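Local coordinates for Lmo2812 protein (PDB 5ZQA) that is a penicillin-binding protein of the peptidase S11 family, probably a serine-type D-Ala-D-Ala carboxypeptidase that trims peptidoglycan in the cell wall, at residues A[226-238]-A[250-262]. Residues are numbered along the deposited sequence; the frame is centred on the assembly and turned at random.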
ATOM      1  N   LYS A 226      -4.273  -1.635  -0.771  1.00  6.70           N
ATOM      2  CA  LYS A 226      -3.646  -0.405  -1.269  1.00  8.13           C
ATOM      3  C   LYS A 226      -3.505  -0.371  -2.783  1.00  7.38           C
ATOM      4  O   LYS A 226      -3.077  -1.351  -3.387  1.00  8.56           O
ATOM      5  CB  LYS A 226      -2.252  -0.228  -0.642  1.00  9.09           C
ATOM      6  CG  LYS A 226      -1.573   1.119  -0.961  1.00  9.02           C
ATOM      7  CD  LYS A 226      -2.165   2.265  -0.148  1.00 10.23           C
ATOM      8  CE  LYS A 226      -1.713   3.617  -0.675  1.00 10.45           C
ATOM      9  NZ  LYS A 226      -2.382   3.973  -1.973  1.00 10.00           N
ATOM     10  N   THR A 227      -3.809   0.780  -3.373  1.00  8.40           N
ATOM     11  CA  THR A 227      -3.612   1.039  -4.801  1.00  9.11           C
ATOM     12  C   THR A 227      -2.288   1.727  -5.092  1.00  8.75           C
ATOM     13  O   THR A 227      -1.661   2.297  -4.196  1.00  9.29           O
ATOM     14  CB  THR A 227      -4.709   1.956  -5.365  1.00  9.01           C
ATOM     15  OG1 THR A 227      -4.708   3.189  -4.631  1.00  9.97           O
ATOM     16  CG2 THR A 227      -6.080   1.319  -5.249  1.00 11.88           C
ATOM     17  N   GLY A 228      -1.885   1.697  -6.358  1.00  7.96           N
ATOM     18  CA  GLY A 228      -0.788   2.526  -6.839  1.00  9.62           C
ATOM     19  C   GLY A 228      -1.016   2.866  -8.298  1.00 12.59           C
ATOM     20  O   GLY A 228      -1.671   2.101  -9.011  1.00 12.18           O
ATOM     21  N   PHE A 229      -0.503   4.010  -8.742  1.00 11.05           N
ATOM     22  CA  PHE A 229      -0.504   4.336 -10.164  1.00 12.35           C
ATOM     23  C   PHE A 229       0.532   5.375 -10.541  1.00 14.18           C
ATOM     24  O   PHE A 229       0.572   6.449  -9.950  1.00 14.63           O
ATOM     25  CB  PHE A 229      -1.856   4.865 -10.639  1.00 11.96           C
ATOM     26  CG  PHE A 229      -1.771   5.509 -11.995  1.00 14.87           C
ATOM     27  CD1 PHE A 229      -1.543   4.730 -13.118  1.00 15.66           C
ATOM     28  CD2 PHE A 229      -1.847   6.883 -12.139  1.00 17.77           C
ATOM     29  CE1 PHE A 229      -1.432   5.308 -14.367  1.00 15.36           C
ATOM     30  CE2 PHE A 229      -1.739   7.467 -13.385  1.00 18.64           C
ATOM     31  CZ  PHE A 229      -1.531   6.679 -14.498  1.00 18.12           C
ATOM     32  N   THR A 230       1.360   5.027 -11.525  1.00 12.62           N
ATOM     33  CA  THR A 230       2.098   5.981 -12.357  1.00 12.67           C
ATOM     34  C   THR A 230       2.086   5.452 -13.786  1.00 12.79           C
ATOM     35  O   THR A 230       1.735   4.302 -14.017  1.00 13.65           O
ATOM     36  CB  THR A 230       3.560   6.161 -11.935  1.00 15.02           C
ATOM     37  OG1 THR A 230       4.244   4.908 -12.056  1.00 14.69           O
ATOM     38  CG2 THR A 230       3.670   6.681 -10.516  1.00 17.65           C
ATOM     39  N   ASP A 231       2.495   6.276 -14.744  1.00 16.11           N
ATOM     40  CA  ASP A 231       2.598   5.794 -16.118  1.00 15.97           C
ATOM     41  C   ASP A 231       3.524   4.578 -16.200  1.00 17.18           C
ATOM     42  O   ASP A 231       3.214   3.601 -16.874  1.00 20.49           O
ATOM     43  CB  ASP A 231       3.094   6.908 -17.045  1.00 22.58           C
ATOM     44  CG  ASP A 231       2.048   7.982 -17.271  1.00 27.43           C
ATOM     45  OD1 ASP A 231       0.843   7.650 -17.289  1.00 24.71           O
ATOM     46  OD2 ASP A 231       2.427   9.164 -17.431  1.00 37.92           O
ATOM     47  N   GLU A 232       4.635   4.642 -15.473  1.00 18.44           N
ATOM     48  CA  GLU A 232       5.656   3.598 -15.475  1.00 19.23           C
ATOM     49  C   GLU A 232       5.195   2.318 -14.765  1.00 19.37           C
ATOM     50  O   GLU A 232       5.431   1.214 -15.255  1.00 18.83           O
ATOM     51  CB  GLU A 232       6.940   4.124 -14.822  1.00 24.61           C
ATOM     52  CG  GLU A 232       7.501   5.412 -15.438  1.00 27.78           C
ATOM     53  CD  GLU A 232       6.756   6.676 -15.001  1.00 32.30           C
ATOM     54  OE1 GLU A 232       6.479   6.840 -13.794  1.00 33.40           O
ATOM     55  OE2 GLU A 232       6.448   7.514 -15.877  1.00 44.52           O
ATOM     56  N   ALA A 233       4.541   2.472 -13.616  1.00 14.70           N
ATOM     57  CA  ALA A 233       4.093   1.321 -12.831  1.00 11.03           C
ATOM     58  C   ALA A 233       2.773   0.748 -13.329  1.00 11.39           C
ATOM     59  O   ALA A 233       2.397  -0.366 -12.961  1.00 12.01           O
ATOM     60  CB  ALA A 233       3.947   1.713 -11.350  1.00 12.40           C
ATOM     61  N   GLY A 234       2.064   1.516 -14.146  1.00 12.59           N
ATOM     62  CA  GLY A 234       0.700   1.181 -14.512  1.00 12.41           C
ATOM     63  C   GLY A 234      -0.212   1.176 -13.297  1.00 11.93           C
ATOM     64  O   GLY A 234       0.145   1.685 -12.221  1.00 11.37           O
ATOM     65  N   TYR A 235      -1.398   0.600 -13.456  1.00 10.35           N
ATOM     66  CA  TYR A 235      -2.375   0.576 -12.372  1.00  9.91           C
ATOM     67  C   TYR A 235      -2.177  -0.658 -11.503  1.00 10.55           C
ATOM     68  O   TYR A 235      -2.206  -1.788 -11.989  1.00  8.86           O
ATOM     69  CB  TYR A 235      -3.801   0.629 -12.945  1.00 10.42           C
ATOM     70  CG  TYR A 235      -4.125   1.982 -13.544  1.00 10.48           C
ATOM     71  CD1 TYR A 235      -3.836   2.259 -14.876  1.00 11.61           C
ATOM     72  CD2 TYR A 235      -4.695   2.982 -12.767  1.00 14.02           C
ATOM     73  CE1 TYR A 235      -4.119   3.505 -15.423  1.00 14.28           C
ATOM     74  CE2 TYR A 235      -4.983   4.227 -13.302  1.00 12.42           C
ATOM     75  CZ  TYR A 235      -4.694   4.478 -14.631  1.00 14.99           C
ATOM     76  OH  TYR A 235      -4.976   5.714 -15.179  1.00 18.82           O
ATOM     77  N   CYS A 236      -1.969  -0.424 -10.210  1.00  8.63           N
ATOM     78  CA  CYS A 236      -1.564  -1.471  -9.283  1.00  9.10           C
ATOM     79  C   CYS A 236      -2.537  -1.595  -8.128  1.00  7.60           C
ATOM     80  O   CYS A 236      -3.160  -0.623  -7.729  1.00  8.47           O
ATOM     81  CB  CYS A 236      -0.165  -1.183  -8.732  1.00  8.50           C
ATOM     82  SG  CYS A 236       1.137  -1.027  -9.997  1.00 10.50           S
ATOM     83  N   PHE A 237      -2.654  -2.796  -7.568  1.00  6.94           N
ATOM     84  CA  PHE A 237      -3.488  -2.976  -6.383  1.00  8.37           C
ATOM     85  C   PHE A 237      -3.070  -4.205  -5.604  1.00  7.03           C
ATOM     86  O   PHE A 237      -2.918  -5.286  -6.175  1.00  8.25           O
ATOM     87  CB  PHE A 237      -4.977  -3.089  -6.764  1.00  7.44           C
ATOM     88  CG  PHE A 237      -5.905  -3.193  -5.574  1.00  7.70           C
ATOM     89  CD1 PHE A 237      -5.976  -2.169  -4.644  1.00  8.68           C
ATOM     90  CD2 PHE A 237      -6.706  -4.310  -5.387  1.00  9.45           C
ATOM     91  CE1 PHE A 237      -6.832  -2.251  -3.545  1.00  9.50           C
ATOM     92  CE2 PHE A 237      -7.565  -4.395  -4.288  1.00  8.75           C
ATOM     93  CZ  PHE A 237      -7.618  -3.376  -3.373  1.00 10.16           C
ATOM     94  N   ILE A 238      -2.895  -4.034  -4.296  1.00  7.45           N
ATOM     95  CA  ILE A 238      -2.766  -5.154  -3.371  1.00  7.27           C
ATOM     96  C   ILE A 238      -4.106  -5.303  -2.672  1.00  7.44           C
ATOM     97  O   ILE A 238      -4.572  -4.379  -2.008  1.00  8.36           O
ATOM     98  CB  ILE A 238      -1.636  -4.946  -2.347  1.00  7.84           C
ATOM     99  CG1 ILE A 238      -0.290  -4.916  -3.067  1.00  7.96           C
ATOM    100  CG2 ILE A 238      -1.622  -6.091  -1.317  1.00  7.21           C
ATOM    101  CD1 ILE A 238       0.901  -4.573  -2.175  1.00  8.70           C
ATOM    102  N   SER A 250      -3.893 -10.658  -2.711  1.00  7.30           N
ATOM    103  CA  SER A 250      -3.693 -10.606  -4.157  1.00  8.66           C
ATOM    104  C   SER A 250      -2.806  -9.430  -4.523  1.00  8.19           C
ATOM    105  O   SER A 250      -2.869  -8.380  -3.889  1.00  7.89           O
ATOM    106  CB  SER A 250      -5.039 -10.501  -4.878  1.00  9.55           C
ATOM    107  OG  SER A 250      -5.704  -9.291  -4.529  1.00 10.19           O
ATOM    108  N   ILE A 251      -1.973  -9.617  -5.543  1.00  7.94           N
ATOM    109  CA  ILE A 251      -1.106  -8.557  -6.044  1.00  7.69           C
ATOM    110  C   ILE A 251      -1.327  -8.367  -7.542  1.00  8.17           C
ATOM    111  O   ILE A 251      -1.248  -9.335  -8.302  1.00  8.79           O
ATOM    112  CB  ILE A 251       0.385  -8.878  -5.840  1.00  9.11           C
ATOM    113  CG1 ILE A 251       0.663  -9.434  -4.437  1.00 14.59           C
ATOM    114  CG2 ILE A 251       1.229  -7.655  -6.170  1.00  9.71           C
ATOM    115  CD1 ILE A 251       0.494  -8.443  -3.390  1.00 15.11           C
ATOM    116  N   VAL A 252      -1.600  -7.129  -7.955  1.00  6.91           N
ATOM    117  CA  VAL A 252      -1.743  -6.743  -9.359  1.00  8.39           C
ATOM    118  C   VAL A 252      -0.802  -5.586  -9.652  1.00  8.46           C
ATOM    119  O   VAL A 252      -0.888  -4.548  -9.003  1.00  8.16           O
ATOM    120  CB  VAL A 252      -3.200  -6.331  -9.682  1.00  8.50           C
ATOM    121  CG1 VAL A 252      -3.277  -5.549 -10.993  1.00 11.69           C
ATOM    122  CG2 VAL A 252      -4.093  -7.567  -9.716  1.00 11.64           C
ATOM    123  N   LEU A 253       0.104  -5.776 -10.608  1.00  7.86           N
ATOM    124  CA  LEU A 253       1.054  -4.743 -11.010  1.00  8.17           C
ATOM    125  C   LEU A 253       0.957  -4.468 -12.504  1.00  9.67           C
ATOM    126  O   LEU A 253       0.936  -5.401 -13.305  1.00 10.64           O
ATOM    127  CB  LEU A 253       2.489  -5.157 -10.656  1.00  9.50           C
ATOM    128  CG  LEU A 253       2.719  -5.504  -9.186  1.00  9.70           C
ATOM    129  CD1 LEU A 253       4.087  -6.161  -9.002  1.00 11.10           C
ATOM    130  CD2 LEU A 253       2.606  -4.248  -8.340  1.00 10.05           C
ATOM    131  N   ASP A 254       0.885  -3.187 -12.852  1.00 10.70           N
ATOM    132  CA  ASP A 254       0.892  -2.715 -14.248  1.00 10.49           C
ATOM    133  C   ASP A 254      -0.296  -3.226 -15.058  1.00 10.25           C
ATOM    134  O   ASP A 254      -0.129  -3.756 -16.166  1.00 12.29           O
ATOM    135  CB  ASP A 254       2.211  -3.109 -14.944  1.00 12.76           C
ATOM    136  CG  ASP A 254       2.448  -2.337 -16.242  1.00 18.16           C
ATOM    137  OD1 ASP A 254       1.895  -1.221 -16.395  1.00 18.63           O
ATOM    138  OD2 ASP A 254       3.193  -2.844 -17.108  1.00 20.73           O
ATOM    139  N   ALA A 255      -1.502  -3.069 -14.519  1.00  9.88           N
ATOM    140  CA  ALA A 255      -2.700  -3.230 -15.342  1.00  9.73           C
ATOM    141  C   ALA A 255      -2.911  -1.953 -16.166  1.00 13.33           C
ATOM    142  O   ALA A 255      -2.350  -0.901 -15.855  1.00 12.43           O
ATOM    143  CB  ALA A 255      -3.917  -3.542 -14.475  1.00 10.82           C
ATOM    144  N   GLY A 256      -3.718  -2.037 -17.224  1.00 10.97           N
ATOM    145  CA  GLY A 256      -3.789  -0.952 -18.191  1.00 11.18           C
ATOM    146  C   GLY A 256      -4.683   0.231 -17.866  1.00 12.89           C
ATOM    147  O   GLY A 256      -4.482   1.323 -18.397  1.00 13.30           O
ATOM    148  N   THR A 257      -5.693   0.005 -17.032  1.00 10.90           N
ATOM    149  CA  THR A 257      -6.596   1.060 -16.572  1.00 10.89           C
ATOM    150  C   THR A 257      -6.926   0.842 -15.099  1.00 10.11           C
ATOM    151  O   THR A 257      -6.656  -0.223 -14.554  1.00 10.74           O
ATOM    152  CB  THR A 257      -7.927   1.088 -17.346  1.00 13.68           C
ATOM    153  OG1 THR A 257      -8.665  -0.112 -17.059  1.00 11.77           O
ATOM    154  CG2 THR A 257      -7.690   1.210 -18.845  1.00 13.37           C
ATOM    155  N   ALA A 258      -7.524   1.843 -14.462  1.00 13.48           N
ATOM    156  CA  ALA A 258      -7.954   1.689 -13.075  1.00 15.78           C
ATOM    157  C   ALA A 258      -8.981   0.564 -12.941  1.00 16.04           C
ATOM    158  O   ALA A 258      -8.938  -0.228 -12.002  1.00 17.82           O
ATOM    159  CB  ALA A 258      -8.520   2.999 -12.544  1.00 20.60           C
ATOM    160  N   GLU A 259      -9.897   0.480 -13.899  1.00 13.10           N
ATOM    161  CA  GLU A 259     -10.916  -0.551 -13.905  1.00 11.52           C
ATOM    162  C   GLU A 259     -10.300  -1.938 -14.032  1.00 11.52           C
ATOM    163  O   GLU A 259     -10.725  -2.876 -13.356  1.00 13.21           O
ATOM    164  CB  GLU A 259     -11.906  -0.310 -15.055  1.00 14.82           C
ATOM    165  CG  GLU A 259     -12.789  -1.508 -15.369  1.00 22.60           C
ATOM    166  CD  GLU A 259     -13.727  -1.253 -16.531  1.00 27.72           C
ATOM    167  OE1 GLU A 259     -13.273  -1.301 -17.704  1.00 23.84           O
ATOM    168  OE2 GLU A 259     -14.923  -1.000 -16.263  1.00 28.23           O
ATOM    169  N   LYS A 260      -9.303  -2.069 -14.900  1.00 11.32           N
ATOM    170  CA  LYS A 260      -8.709  -3.379 -15.153  1.00 10.13           C
ATOM    171  C   LYS A 260      -7.980  -3.950 -13.935  1.00 11.70           C
ATOM    172  O   LYS A 260      -7.973  -5.168 -13.741  1.00 10.82           O
ATOM    173  CB  LYS A 260      -7.743  -3.309 -16.332  1.00 10.81           C
ATOM    174  CG  LYS A 260      -8.424  -3.290 -17.700  1.00 12.58           C
ATOM    175  CD  LYS A 260      -7.464  -2.838 -18.775  1.00 10.85           C
ATOM    176  CE  LYS A 260      -8.062  -2.980 -20.182  1.00 11.78           C
ATOM    177  NZ  LYS A 260      -8.201  -4.412 -20.519  1.00 11.44           N
ATOM    178  N   ARG A 261      -7.354  -3.098 -13.128  1.00 10.87           N
ATOM    179  CA  ARG A 261      -6.662  -3.645 -11.960  1.00  9.81           C
ATOM    180  C   ARG A 261      -7.675  -4.298 -11.033  1.00 11.11           C
ATOM    181  O   ARG A 261      -7.357  -5.277 -10.358  1.00 12.62           O
ATOM    182  CB  ARG A 261      -5.858  -2.571 -11.209  1.00 11.98           C
ATOM    183  CG  ARG A 261      -6.674  -1.675 -10.323  1.00 18.64           C
ATOM    184  CD  ARG A 261      -5.809  -0.638  -9.657  1.00 14.07           C
ATOM    185  NE  ARG A 261      -6.535   0.614  -9.528  1.00 15.63           N
ATOM    186  CZ  ARG A 261      -5.969   1.776  -9.235  1.00 15.95           C
ATOM    187  NH1 ARG A 261      -4.656   1.858  -9.056  1.00 12.77           N
ATOM    188  NH2 ARG A 261      -6.714   2.871  -9.152  1.00 21.62           N
ATOM    189  N   PHE A 262      -8.903  -3.786 -11.005  1.00 11.86           N
ATOM    190  CA  PHE A 262      -9.897  -4.359 -10.110  1.00 11.51           C
ATOM    191  C   PHE A 262     -10.580  -5.584 -10.742  1.00 11.84           C
ATOM    192  O   PHE A 262     -10.946  -6.523 -10.044  1.00 10.75           O
ATOM    193  CB  PHE A 262     -10.915  -3.285  -9.684  1.00 11.41           C
ATOM    194  CG  PHE A 262     -10.307  -2.170  -8.857  1.00 12.40           C
ATOM    195  CD1 PHE A 262      -9.628  -2.454  -7.685  1.00 13.89           C
ATOM    196  CD2 PHE A 262     -10.417  -0.845  -9.255  1.00 14.02           C
ATOM    197  CE1 PHE A 262      -9.073  -1.444  -6.918  1.00 11.96           C
ATOM    198  CE2 PHE A 262      -9.858   0.170  -8.495  1.00 15.39           C
ATOM    199  CZ  PHE A 262      -9.181  -0.139  -7.321  1.00 12.50           C
TER
HETATM  200  O   HOH W   1       2.893   0.871 -17.673  1.00 27.11           O
HETATM  201  O   HOH W   2      -4.918  -7.422  -6.362  1.00 10.13           O
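Cys236 O is gripped by two donors from opposite faces of its carbonyl plane: Gly228 N of the adjoining strand and Arg261 NH1 of the helix, the latter at 3.2 Å through a bent bond (138°). Arginine suits the place because its long chain, with CG between the backbone N and carbonyl carbon (chi1 79°), carries the guanidinium from the helix to strand 236-243. Thr227 CG2 covers one face of this guanidinium, and Tyr235 CD2 lies over the other. The flat aromatic ring of Tyr235 packs between Phe229 CD1 and the Thr257-Ala258 peptide, Ala258 N lying over its centre; the short Ala258 CB fits 3.8 Å from Tyr235 CE2. Thr257 caps that helix, its OG1 accepting from Lys260 N. Further along, Phe262 CE1 stands 3.9 Å from Phe237 CG in an edge-to-face pair, planes at 67°. Paired bonds join Tyr235 with Ala255 and Phe237 with Val252; the register shifts by one at a beta bulge, where Asp254 N donates to Cys236 SG (3.6 Å), a soft thiol acceptor. Asp254 OD2 bonds Asn36 ND2, while OD1 accepts from a water near Asp231 O. Lys226, Thr227 and Gly228 probably form the KTG motif, beside predicted active-site serines Ser62 and Ser122. Strands 236-243 and 246-255 form a hairpin in the five-stranded antiparallel sheet, with helix 258-272 against the Phe237 face and helix 175-188 against Ile238 and Ile251.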